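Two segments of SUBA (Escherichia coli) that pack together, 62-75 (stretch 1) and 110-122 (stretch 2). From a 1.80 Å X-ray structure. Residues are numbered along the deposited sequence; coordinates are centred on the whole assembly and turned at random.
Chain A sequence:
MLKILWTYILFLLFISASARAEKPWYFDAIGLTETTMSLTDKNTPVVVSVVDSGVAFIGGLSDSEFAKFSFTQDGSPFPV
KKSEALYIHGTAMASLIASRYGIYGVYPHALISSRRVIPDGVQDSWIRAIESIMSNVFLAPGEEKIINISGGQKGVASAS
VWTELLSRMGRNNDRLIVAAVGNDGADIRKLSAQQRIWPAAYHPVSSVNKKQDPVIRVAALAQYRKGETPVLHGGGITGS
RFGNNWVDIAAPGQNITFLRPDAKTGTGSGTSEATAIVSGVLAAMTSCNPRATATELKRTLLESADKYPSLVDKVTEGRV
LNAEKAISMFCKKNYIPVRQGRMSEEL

Stretch 1 62-75: SDSEFAKFSFTQDG
Stretch 2 110-122: ALISSRRVIPDGV

Two strands, ending at Ser70 and at Arg116, run side by side in the same direction, their axes 7° apart and 4.6 Å at closest approach. Register is set by Ala67 beside Ser113, Lys68 beside Ser114, Phe69 beside Arg115 and Ser70 beside Arg116, with CA-CA distances of 4.5 to 5.0 Å. Before that the pairing is Glu65 with Ile112; the extra residue, Phe66 (phi/psi -99/-51), makes a bulge where the chain turns a corner.

The backbone ladder is that of a parallel pair, in which one residue of each pair, alternately from one strand and the other, gives both its N and its O; the bulge at Phe66 breaks the alternation. Ile112 N donates to Ser64 O (2.8 Å) and Phe66 N to Ile112 O (2.9 Å); Ser114 N donates to Ala67 O (3.0 Å) and Phe69 N to Ser114 O (2.7 Å); Arg116 N donates to Phe69 O (2.9 Å) and Phe71 N to Arg116 O (2.8 Å). Past the strands, Val122 N reaches Phe71 O (3.0 Å), and Gln73 N reaches Asp120 O (2.8 Å).

On the face carrying Ala67, Ser113, Phe69 and Arg115, aromatic and cation share one layer. Phe69 (chi1 m, chi2 -99°) and Arg115 (m, t, t, chi4 -90°) are cross-strand neighbours, and the extended arginine lays its guanidinium flat on the ring: planes at 15°, with Arg115 CZ 4.0 Å from the Phe69 ring centroid. Stacking leaves the guanidinium edge free, and its nitrogens are hydrogen-bonded elsewhere in the structure. Phe71 (m, chi2 -82°) meets that edge, its CZ 3.7 Å from Arg115 NH1, while its CB lies 4.1 Å from Val117 CG1. At the bulge, Phe66 (t, chi2 78°) starts toward the second stretch, its CB 4.0 Å from Leu111 CB, but the ring end leads away.

The opposite face carries Glu65, Lys68, Ser70 and Arg116. Lys68 (p, t, t, m) leads back along its own chain, and its NZ forms a salt bridge with OE2 of Glu65 (t, t, chi3 -18°) at 2.6 Å.

Arg116 (t, t, t, chi4 -157°) is the organiser of the loop end. Its NE donates to Ile118 O (3.0 Å) and its NH2 weakly to Pro119 O (3.2 Å), bracing the segment around the cis peptide before Pro119. Its NH1 makes a salt bridge with Asp74 OD2 (2.9 Å). Thr72 CG2 covers one face of this guanidinium, 3.5 Å from Arg116 NE.

Asp74 meets the arginine from within a type I turn, Thr72 to Gly75, closed by Gly75 N donating to Thr72 O (3.1 Å). With Thr72 and Asp74 both p, Thr72 OG1 donates to Asp74 OD1 (2.7 Å), which leaves OD2, the other carboxylate oxygen, to make the salt bridge with Arg116 NH1. Gln73 (m, t, chi3 42°) instead extends so that its NE2 donates almost linearly to Gly121 O (2.8 Å). Gly121 itself has no room for a CB, which would fall 2.2 Å from Val117 O.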

# COMPACT_ATOMS: atom_id res chain seq x y z
N SER A 62 -15.25 12.23 1.91
CA SER A 62 -16.69 12.29 2.19
C SER A 62 -17.53 11.40 1.29
O SER A 62 -18.56 10.89 1.73
CB SER A 62 -17.19 13.73 2.10
OG SER A 62 -16.85 14.42 3.29
N ASP A 63 -17.10 11.25 0.04
CA ASP A 63 -17.81 10.45 -0.95
C ASP A 63 -17.04 9.17 -1.35
O ASP A 63 -17.29 8.61 -2.42
CB ASP A 63 -18.06 11.30 -2.20
CG ASP A 63 -18.84 12.56 -1.90
OD1 ASP A 63 -19.78 12.50 -1.08
OD2 ASP A 63 -18.49 13.63 -2.46
N SER A 64 -16.12 8.72 -0.50
CA SER A 64 -15.19 7.65 -0.85
C SER A 64 -15.58 6.26 -0.34
O SER A 64 -14.97 5.26 -0.73
CB SER A 64 -13.78 7.98 -0.34
OG SER A 64 -13.27 9.15 -0.95
N GLU A 65 -16.58 6.18 0.52
CA GLU A 65 -16.89 4.90 1.15
C GLU A 65 -17.56 3.90 0.21
O GLU A 65 -18.61 4.18 -0.37
CB GLU A 65 -17.72 5.07 2.43
CG GLU A 65 -18.01 3.73 3.13
CD GLU A 65 -18.82 3.87 4.42
OE1 GLU A 65 -18.87 4.98 4.97
OE2 GLU A 65 -19.40 2.86 4.87
N PHE A 66 -16.95 2.72 0.11
CA PHE A 66 -17.59 1.56 -0.51
C PHE A 66 -18.17 0.64 0.57
O PHE A 66 -19.32 0.21 0.49
CB PHE A 66 -16.57 0.79 -1.36
CG PHE A 66 -17.10 -0.50 -1.95
CD1 PHE A 66 -17.93 -0.49 -3.07
CD2 PHE A 66 -16.75 -1.73 -1.39
CE1 PHE A 66 -18.41 -1.68 -3.61
CE2 PHE A 66 -17.22 -2.94 -1.96
CZ PHE A 66 -18.05 -2.91 -3.05
N ALA A 67 -17.35 0.30 1.55
CA ALA A 67 -17.76 -0.50 2.68
C ALA A 67 -16.85 -0.22 3.85
O ALA A 67 -15.78 0.36 3.70
CB ALA A 67 -17.74 -1.99 2.34
N LYS A 68 -17.27 -0.66 5.04
CA LYS A 68 -16.42 -0.63 6.22
C LYS A 68 -16.71 -1.86 7.09
O LYS A 68 -17.87 -2.27 7.23
CB LYS A 68 -16.58 0.67 7.01
CG LYS A 68 -17.98 0.94 7.58
CD LYS A 68 -18.09 2.36 8.13
CE LYS A 68 -19.54 2.71 8.46
NZ LYS A 68 -20.44 2.62 7.25
N PHE A 69 -15.65 -2.43 7.63
CA PHE A 69 -15.70 -3.67 8.42
C PHE A 69 -14.91 -3.54 9.70
O PHE A 69 -13.92 -2.79 9.76
CB PHE A 69 -15.06 -4.83 7.65
CG PHE A 69 -15.78 -5.21 6.38
CD1 PHE A 69 -16.66 -6.29 6.36
CD2 PHE A 69 -15.51 -4.53 5.18
CE1 PHE A 69 -17.30 -6.65 5.18
CE2 PHE A 69 -16.15 -4.90 4.00
CZ PHE A 69 -17.04 -5.95 4.00
N SER A 70 -15.31 -4.32 10.71
CA SER A 70 -14.57 -4.44 11.96
C SER A 70 -13.96 -5.83 12.12
O SER A 70 -14.63 -6.85 11.91
CB SER A 70 -15.46 -4.20 13.17
OG SER A 70 -14.68 -4.31 14.36
N PHE A 71 -12.69 -5.85 12.48
CA PHE A 71 -12.02 -7.07 12.92
C PHE A 71 -11.37 -6.81 14.26
O PHE A 71 -10.35 -7.38 14.60
CB PHE A 71 -11.04 -7.54 11.85
CG PHE A 71 -11.71 -7.88 10.56
CD1 PHE A 71 -12.32 -9.13 10.39
CD2 PHE A 71 -11.80 -6.94 9.53
CE1 PHE A 71 -12.98 -9.44 9.21
CE2 PHE A 71 -12.46 -7.24 8.34
CZ PHE A 71 -13.05 -8.50 8.18
N THR A 72 -12.01 -5.93 15.03
CA THR A 72 -11.51 -5.55 16.34
C THR A 72 -12.49 -6.02 17.40
O THR A 72 -13.65 -6.31 17.10
CB THR A 72 -11.27 -4.03 16.43
OG1 THR A 72 -12.44 -3.33 15.98
CG2 THR A 72 -10.08 -3.63 15.55
N GLN A 73 -12.02 -6.06 18.65
CA GLN A 73 -12.75 -6.68 19.75
C GLN A 73 -13.95 -5.86 20.22
O GLN A 73 -14.84 -6.39 20.91
CB GLN A 73 -11.80 -6.92 20.92
CG GLN A 73 -10.74 -7.98 20.65
CD GLN A 73 -9.75 -8.10 21.80
OE1 GLN A 73 -10.14 -8.07 22.97
NE2 GLN A 73 -8.47 -8.23 21.48
N ASP A 74 -13.98 -4.58 19.85
CA ASP A 74 -15.12 -3.71 20.14
C ASP A 74 -16.23 -3.79 19.08
O ASP A 74 -17.29 -3.17 19.24
CB ASP A 74 -14.65 -2.25 20.32
CG ASP A 74 -14.04 -1.65 19.04
OD1 ASP A 74 -13.92 -2.35 18.00
OD2 ASP A 74 -13.69 -0.45 19.09
N GLY A 75 -16.00 -4.56 18.02
CA GLY A 75 -16.96 -4.71 16.92
C GLY A 75 -17.18 -3.47 16.07
O GLY A 75 -18.08 -3.45 15.21
N ALA A 110 -11.03 6.39 -7.16
CA ALA A 110 -11.15 5.16 -6.37
C ALA A 110 -12.09 5.33 -5.18
O ALA A 110 -12.30 6.43 -4.68
CB ALA A 110 -9.78 4.69 -5.88
N LEU A 111 -12.67 4.21 -4.75
CA LEU A 111 -13.40 4.13 -3.51
C LEU A 111 -12.56 3.34 -2.51
O LEU A 111 -11.54 2.75 -2.88
CB LEU A 111 -14.75 3.47 -3.72
CG LEU A 111 -15.72 4.14 -4.70
CD1 LEU A 111 -16.96 3.27 -4.92
CD2 LEU A 111 -16.12 5.51 -4.21
N ILE A 112 -13.00 3.33 -1.26
CA ILE A 112 -12.23 2.74 -0.17
C ILE A 112 -13.11 1.75 0.60
O ILE A 112 -14.25 2.07 0.97
CB ILE A 112 -11.71 3.85 0.81
CG1 ILE A 112 -10.73 4.80 0.09
CG2 ILE A 112 -11.13 3.23 2.11
CD1 ILE A 112 -9.40 4.16 -0.35
N SER A 113 -12.58 0.56 0.82
CA SER A 113 -13.19 -0.41 1.74
C SER A 113 -12.31 -0.50 2.98
O SER A 113 -11.19 -1.03 2.92
CB SER A 113 -13.32 -1.78 1.07
OG SER A 113 -13.86 -2.72 1.99
N SER A 114 -12.83 0.03 4.09
CA SER A 114 -12.08 0.07 5.33
C SER A 114 -12.24 -1.23 6.11
O SER A 114 -13.36 -1.70 6.35
CB SER A 114 -12.51 1.24 6.19
OG SER A 114 -11.74 1.28 7.38
N ARG A 115 -11.11 -1.83 6.47
CA ARG A 115 -11.14 -3.05 7.26
C ARG A 115 -10.32 -2.79 8.50
O ARG A 115 -9.07 -2.81 8.48
CB ARG A 115 -10.63 -4.24 6.43
CG ARG A 115 -11.55 -4.56 5.25
CD ARG A 115 -11.04 -5.66 4.34
NE ARG A 115 -12.06 -5.97 3.33
CZ ARG A 115 -13.00 -6.89 3.49
NH1 ARG A 115 -13.06 -7.62 4.61
NH2 ARG A 115 -13.90 -7.09 2.53
N ARG A 116 -11.02 -2.51 9.60
CA ARG A 116 -10.32 -2.10 10.82
C ARG A 116 -9.78 -3.32 11.56
O ARG A 116 -10.55 -4.21 11.92
CB ARG A 116 -11.20 -1.25 11.73
CG ARG A 116 -10.41 -0.74 12.94
CD ARG A 116 -11.24 0.03 13.98
NE ARG A 116 -10.59 -0.13 15.28
CZ ARG A 116 -11.17 -0.00 16.47
NH1 ARG A 116 -12.46 0.34 16.59
NH2 ARG A 116 -10.45 -0.21 17.56
N VAL A 117 -8.46 -3.35 11.78
CA VAL A 117 -7.81 -4.51 12.42
C VAL A 117 -7.04 -4.18 13.71
O VAL A 117 -6.60 -5.10 14.43
CB VAL A 117 -6.87 -5.26 11.43
CG1 VAL A 117 -7.66 -5.85 10.28
CG2 VAL A 117 -5.77 -4.33 10.91
N ILE A 118 -6.88 -2.88 13.97
CA ILE A 118 -6.18 -2.34 15.14
C ILE A 118 -6.89 -1.03 15.57
O ILE A 118 -7.63 -0.45 14.78
CB ILE A 118 -4.67 -2.07 14.86
CG1 ILE A 118 -4.46 -1.08 13.70
CG2 ILE A 118 -3.91 -3.40 14.64
CD1 ILE A 118 -2.99 -0.74 13.39
N PRO A 119 -6.73 -0.61 16.83
CA PRO A 119 -6.10 -1.35 17.92
C PRO A 119 -7.07 -2.42 18.43
O PRO A 119 -8.24 -2.47 17.99
CB PRO A 119 -5.87 -0.28 18.99
CG PRO A 119 -6.94 0.71 18.77
CD PRO A 119 -7.22 0.71 17.28
N ASP A 120 -6.60 -3.26 19.35
CA ASP A 120 -7.43 -4.28 19.98
C ASP A 120 -8.09 -5.21 18.95
O ASP A 120 -9.27 -5.53 19.05
CB ASP A 120 -8.46 -3.64 20.91
CG ASP A 120 -7.85 -2.61 21.83
OD1 ASP A 120 -6.80 -2.91 22.43
OD2 ASP A 120 -8.38 -1.49 21.94
N GLY A 121 -7.31 -5.64 17.96
CA GLY A 121 -7.82 -6.59 16.99
C GLY A 121 -8.18 -7.91 17.65
O GLY A 121 -7.70 -8.23 18.75
N VAL A 122 -9.03 -8.67 16.98
CA VAL A 122 -9.21 -10.07 17.32
C VAL A 122 -7.87 -10.73 16.96
O VAL A 122 -7.03 -10.10 16.31
CB VAL A 122 -10.40 -10.70 16.55
CG1 VAL A 122 -11.69 -9.92 16.82
CG2 VAL A 122 -10.12 -10.76 15.04
O HOH W 1 -12.28 8.78 -3.43
O HOH W 2 -13.44 -0.05 9.02
O HOH W 3 -10.71 -0.58 20.44
O HOH W 4 -11.59 -3.30 19.88